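Local coordinates for protein membrane-bound lysozyme inhibitor of C-type lysozyme (Pseudomonas aeruginosa, PDB 3F6Z) that specifically inhibits C-type lysozymes, as a lipoprotein of the bacterial outer membrane, at residues Leu10-Tyr23 with Thr32-Ala44. Sequence-based numbering, arbitrary orientation.
Sequences LPGDAKLDTRSVDY and TVQYLNKGDNSLA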
loop_
_atom_site.group_PDB
_atom_site.type_symbol
_atom_site.label_atom_id
_atom_site.label_comp_id
_atom_site.label_asym_id
_atom_site.label_seq_id
_atom_site.Cartn_x
_atom_site.Cartn_y
_atom_site.Cartn_z
ATOM N N LEU B 10 -13.781 -7.678 15.267
ATOM C CA LEU B 10 -13.280 -8.223 14.010
ATOM C C LEU B 10 -14.428 -8.982 13.344
ATOM O O LEU B 10 -15.084 -9.806 13.975
ATOM C CB LEU B 10 -12.093 -9.151 14.270
ATOM C CG LEU B 10 -10.905 -8.507 14.997
ATOM C CD1 LEU B 10 -9.837 -9.551 15.250
ATOM C CD2 LEU B 10 -10.341 -7.366 14.167
ATOM N N PRO B 11 -14.680 -8.716 12.053
ATOM C CA PRO B 11 -15.751 -9.352 11.278
ATOM C C PRO B 11 -15.664 -10.861 11.049
ATOM O O PRO B 11 -14.577 -11.432 10.947
ATOM C CB PRO B 11 -15.716 -8.582 9.965
ATOM C CG PRO B 11 -14.259 -8.313 9.803
ATOM C CD PRO B 11 -13.866 -7.845 11.185
ATOM N N GLY B 12 -16.830 -11.495 10.959
ATOM C CA GLY B 12 -16.886 -12.921 10.706
ATOM C C GLY B 12 -16.821 -13.815 11.923
ATOM O O GLY B 12 -16.498 -13.375 13.026
ATOM N N ASP B 13 -17.118 -15.091 11.702
ATOM C CA ASP B 13 -17.119 -16.090 12.761
ATOM C C ASP B 13 -15.894 -16.996 12.694
ATOM O O ASP B 13 -15.811 -17.990 13.415
ATOM C CB ASP B 13 -18.395 -16.933 12.666
ATOM C CG ASP B 13 -19.652 -16.108 12.879
ATOM O OD1 ASP B 13 -20.763 -16.640 12.663
ATOM O OD2 ASP B 13 -19.529 -14.925 13.271
ATOM N N ALA B 14 -14.943 -16.656 11.829
ATOM C CA ALA B 14 -13.737 -17.462 11.698
ATOM C C ALA B 14 -12.965 -17.452 13.008
ATOM O O ALA B 14 -13.074 -16.518 13.801
ATOM C CB ALA B 14 -12.861 -16.929 10.573
ATOM N N LYS B 15 -12.190 -18.504 13.231
ATOM C CA LYS B 15 -11.392 -18.626 14.439
ATOM C C LYS B 15 -10.296 -17.565 14.458
ATOM O O LYS B 15 -9.653 -17.313 13.440
ATOM C CB LYS B 15 -10.760 -20.020 14.501
ATOM C CG LYS B 15 -9.867 -20.264 15.710
ATOM C CD LYS B 15 -10.629 -20.098 17.020
ATOM C CE LYS B 15 -11.850 -21.009 17.080
ATOM N NZ LYS B 15 -12.620 -20.796 18.337
ATOM N N LEU B 16 -10.096 -16.942 15.615
ATOM C CA LEU B 16 -9.066 -15.921 15.765
ATOM C C LEU B 16 -7.792 -16.516 16.347
ATOM O O LEU B 16 -7.837 -17.270 17.318
ATOM C CB LEU B 16 -9.544 -14.787 16.679
ATOM C CG LEU B 16 -8.430 -13.819 17.111
ATOM C CD1 LEU B 16 -7.840 -13.149 15.880
ATOM C CD2 LEU B 16 -8.968 -12.776 18.081
ATOM N N ASP B 17 -6.659 -16.168 15.748
ATOM C CA ASP B 17 -5.368 -16.644 16.216
ATOM C C ASP B 17 -4.492 -15.444 16.559
ATOM O O ASP B 17 -4.192 -14.611 15.700
ATOM C CB ASP B 17 -4.685 -17.490 15.143
ATOM C CG ASP B 17 -3.340 -18.011 15.593
ATOM O OD1 ASP B 17 -3.288 -18.679 16.651
ATOM O OD2 ASP B 17 -2.336 -17.752 14.896
ATOM N N THR B 18 -4.076 -15.364 17.816
ATOM C CA THR B 18 -3.261 -14.247 18.276
ATOM C C THR B 18 -1.882 -14.686 18.737
ATOM O O THR B 18 -1.728 -15.723 19.382
ATOM C CB THR B 18 -3.973 -13.501 19.421
ATOM O OG1 THR B 18 -5.210 -12.961 18.934
ATOM C CG2 THR B 18 -3.110 -12.370 19.942
ATOM N N ARG B 19 -0.881 -13.879 18.418
ATOM C CA ARG B 19 0.482 -14.208 18.782
ATOM C C ARG B 19 1.356 -12.967 18.948
ATOM O O ARG B 19 1.300 -12.043 18.136
ATOM C CB ARG B 19 1.062 -15.121 17.707
ATOM C CG ARG B 19 2.499 -15.529 17.917
ATOM C CD ARG B 19 3.003 -16.265 16.694
ATOM N NE ARG B 19 4.448 -16.436 16.720
ATOM C CZ ARG B 19 5.183 -16.675 15.640
ATOM N NH1 ARG B 19 4.598 -16.772 14.451
ATOM N NH2 ARG B 19 6.500 -16.807 15.747
ATOM N N SER B 20 2.155 -12.945 20.010
ATOM C CA SER B 20 3.058 -11.826 20.267
ATOM C C SER B 20 4.473 -12.271 19.943
ATOM O O SER B 20 4.904 -13.341 20.363
ATOM C CB SER B 20 2.984 -11.393 21.730
ATOM O OG SER B 20 1.713 -10.858 22.035
ATOM N N VAL B 21 5.201 -11.451 19.196
ATOM C CA VAL B 21 6.561 -11.805 18.825
ATOM C C VAL B 21 7.528 -10.666 19.130
ATOM O O VAL B 21 7.253 -9.503 18.815
ATOM C CB VAL B 21 6.644 -12.169 17.317
ATOM C CG1 VAL B 21 8.052 -12.619 16.963
ATOM C CG2 VAL B 21 5.633 -13.271 16.992
ATOM N N ASP B 22 8.656 -11.004 19.751
ATOM C CA ASP B 22 9.662 -10.005 20.085
ATOM C C ASP B 22 10.698 -9.945 18.977
ATOM O O ASP B 22 11.103 -10.977 18.446
ATOM C CB ASP B 22 10.355 -10.347 21.407
ATOM C CG ASP B 22 9.372 -10.699 22.506
ATOM O OD1 ASP B 22 8.405 -9.939 22.715
ATOM O OD2 ASP B 22 9.572 -11.739 23.163
ATOM N N TYR B 23 11.120 -8.735 18.630
ATOM C CA TYR B 23 12.105 -8.530 17.576
ATOM C C TYR B 23 13.229 -7.627 18.045
ATOM O O TYR B 23 13.141 -6.969 19.084
ATOM C CB TYR B 23 11.481 -7.840 16.349
ATOM C CG TYR B 23 10.507 -8.661 15.539
ATOM C CD1 TYR B 23 10.915 -9.325 14.377
ATOM C CD2 TYR B 23 9.169 -8.762 15.922
ATOM C CE1 TYR B 23 10.011 -10.065 13.621
ATOM C CE2 TYR B 23 8.258 -9.504 15.178
ATOM C CZ TYR B 23 8.681 -10.154 14.034
ATOM O OH TYR B 23 7.774 -10.919 13.333
ATOM N N THR B 32 7.938 -5.492 20.516
ATOM C CA THR B 32 7.081 -6.660 20.396
ATOM C C THR B 32 5.905 -6.343 19.491
ATOM O O THR B 32 5.308 -5.275 19.591
ATOM C CB THR B 32 6.531 -7.090 21.770
ATOM O OG1 THR B 32 7.625 -7.376 22.651
ATOM C CG2 THR B 32 5.649 -8.329 21.631
ATOM N N VAL B 33 5.572 -7.288 18.619
ATOM C CA VAL B 33 4.475 -7.123 17.681
ATOM C C VAL B 33 3.356 -8.110 17.981
ATOM O O VAL B 33 3.605 -9.235 18.414
ATOM C CB VAL B 33 4.960 -7.361 16.226
ATOM C CG1 VAL B 33 3.768 -7.419 15.266
ATOM C CG2 VAL B 33 5.922 -6.256 15.810
ATOM N N GLN B 34 2.117 -7.692 17.761
ATOM C CA GLN B 34 1.007 -8.600 17.982
ATOM C C GLN B 34 0.389 -8.933 16.634
ATOM O O GLN B 34 0.002 -8.042 15.876
ATOM C CB GLN B 34 -0.059 -7.993 18.901
ATOM C CG GLN B 34 -1.150 -8.998 19.245
ATOM C CD GLN B 34 -2.195 -8.461 20.199
ATOM O OE1 GLN B 34 -2.962 -7.558 19.863
ATOM N NE2 GLN B 34 -2.232 -9.020 21.402
ATOM N N TYR B 35 0.311 -10.220 16.330
ATOM C CA TYR B 35 -0.270 -10.658 15.076
ATOM C C TYR B 35 -1.669 -11.183 15.325
ATOM O O TYR B 35 -1.903 -11.911 16.292
ATOM C CB TYR B 35 0.608 -11.742 14.438
ATOM C CG TYR B 35 1.941 -11.210 13.973
ATOM C CD1 TYR B 35 2.021 -10.367 12.865
ATOM C CD2 TYR B 35 3.116 -11.504 14.666
ATOM C CE1 TYR B 35 3.234 -9.826 12.458
ATOM C CE2 TYR B 35 4.342 -10.965 14.266
ATOM C CZ TYR B 35 4.388 -10.127 13.162
ATOM O OH TYR B 35 5.575 -9.577 12.763
ATOM N N LEU B 36 -2.601 -10.792 14.463
ATOM C CA LEU B 36 -3.982 -11.237 14.573
ATOM C C LEU B 36 -4.451 -11.747 13.221
ATOM O O LEU B 36 -4.482 -11.000 12.242
ATOM C CB LEU B 36 -4.899 -10.100 15.044
ATOM C CG LEU B 36 -4.624 -9.519 16.436
ATOM C CD1 LEU B 36 -3.699 -8.310 16.308
ATOM C CD2 LEU B 36 -5.936 -9.103 17.090
ATOM N N ASN B 37 -4.801 -13.029 13.181
ATOM C CA ASN B 37 -5.274 -13.671 11.965
ATOM C C ASN B 37 -6.672 -14.237 12.187
ATOM O O ASN B 37 -6.875 -15.124 13.023
ATOM C CB ASN B 37 -4.322 -14.798 11.558
ATOM C CG ASN B 37 -2.888 -14.325 11.414
ATOM O OD1 ASN B 37 -1.973 -14.900 12.008
ATOM N ND2 ASN B 37 -2.684 -13.277 10.623
ATOM N N LYS B 38 -7.633 -13.719 11.433
ATOM C CA LYS B 38 -9.014 -14.160 11.537
ATOM C C LYS B 38 -9.684 -14.113 10.169
ATOM O O LYS B 38 -10.055 -13.048 9.689
ATOM C CB LYS B 38 -9.761 -13.263 12.529
ATOM C CG LYS B 38 -11.235 -13.585 12.701
ATOM C CD LYS B 38 -11.876 -12.625 13.699
ATOM C CE LYS B 38 -13.395 -12.790 13.751
ATOM N NZ LYS B 38 -13.812 -14.128 14.265
ATOM N N GLY B 39 -9.836 -15.269 9.540
ATOM C CA GLY B 39 -10.471 -15.309 8.231
ATOM C C GLY B 39 -9.722 -14.492 7.192
ATOM O O GLY B 39 -8.512 -14.639 7.037
ATOM N N ASP B 40 -10.434 -13.618 6.490
ATOM C CA ASP B 40 -9.812 -12.787 5.459
ATOM C C ASP B 40 -8.950 -11.682 6.035
ATOM O O ASP B 40 -8.175 -11.057 5.317
ATOM C CB ASP B 40 -10.863 -12.135 4.558
ATOM C CG ASP B 40 -11.681 -13.140 3.781
ATOM O OD1 ASP B 40 -11.167 -14.249 3.513
ATOM O OD2 ASP B 40 -12.834 -12.809 3.422
ATOM N N ASN B 41 -9.092 -11.430 7.326
ATOM C CA ASN B 41 -8.320 -10.376 7.960
ATOM C C ASN B 41 -7.080 -10.887 8.656
ATOM O O ASN B 41 -7.094 -11.929 9.315
ATOM C CB ASN B 41 -9.181 -9.601 8.962
ATOM C CG ASN B 41 -10.308 -8.842 8.291
ATOM O OD1 ASN B 41 -11.479 -9.203 8.419
ATOM N ND2 ASN B 41 -9.959 -7.789 7.560
ATOM N N SER B 42 -6.008 -10.126 8.510
ATOM C CA SER B 42 -4.732 -10.446 9.115
ATOM C C SER B 42 -4.099 -9.106 9.459
ATOM O O SER B 42 -3.884 -8.268 8.582
ATOM C CB SER B 42 -3.868 -11.221 8.120
ATOM O OG SER B 42 -2.577 -11.457 8.644
ATOM N N LEU B 43 -3.806 -8.898 10.736
ATOM C CA LEU B 43 -3.238 -7.633 11.171
ATOM C C LEU B 43 -1.959 -7.805 11.966
ATOM O O LEU B 43 -1.648 -8.892 12.445
ATOM C CB LEU B 43 -4.253 -6.878 12.030
ATOM C CG LEU B 43 -5.682 -6.775 11.491
ATOM C CD1 LEU B 43 -6.592 -6.226 12.586
ATOM C CD2 LEU B 43 -5.718 -5.890 10.246
ATOM N N ALA B 44 -1.235 -6.704 12.106
ATOM C CA ALA B 44 0.005 -6.664 12.853
ATOM C C ALA B 44 0.051 -5.310 13.540
ATOM O O ALA B 44 0.036 -4.267 12.877
ATOM C CB ALA B 44 1.196 -6.820 11.914
HETATM O O HOH W 1 -11.891 -11.212 10.422
HETATM O O HOH W 2 -8.857 -17.726 10.988
HETATM O O HOH W 3 -1.753 -17.867 12.539
#
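The Tyr35 ring meets Val21 at its edge, where methyl CG2 sits in the ring plane 3.8 Å from CE2, while one face is covered, off-centre toward the rim, by CG1 of Val33 from its own strand. Val21, Val33 and Tyr35 lie on the same face of a beta hairpin, whose strands 16-25 and 30-38 run antiparallel in the barrel. With CG beside its backbone N (chi1 -68°), Tyr35 leans along the sheet until its OH donates to Tyr23 OH at 2.6 Å; Tyr35 OH is also bonded to Trp74, whose ring packs edge-to-face with Tyr23. Three hydrogen-bonded pairs, Asp17-Asn37, Arg19-Tyr35 and Val21-Val33, fix the register, and the bond from Tyr35 N to Arg19 O is almost straight (178°). Further along the same face, the Asp17 carboxylate and Asn37 amide lie side by side, nearly coplanar and pointing the same way. On the other face, Thr32 OG1 donates to Asp22 OD1 at 2.7 Å, from the anti side of the carboxylate.

At the far end, Lys38 starts a type II' turn to Asn41 and runs extended past Leu10, its CD 3.5 Å from Leu10 CB. A bend at chi4 (65°) swings NZ into the 11-15 loop, where it donates hydrogen bonds to Gly12 O and Ala14 O; a salt bridge to Asp6 of a second subunit gives it a third partner. NZ lies in the plane of the Ala14 carbonyl, whereas it approaches Gly12 O, 3.1 Å away, from above the carbonyl plane.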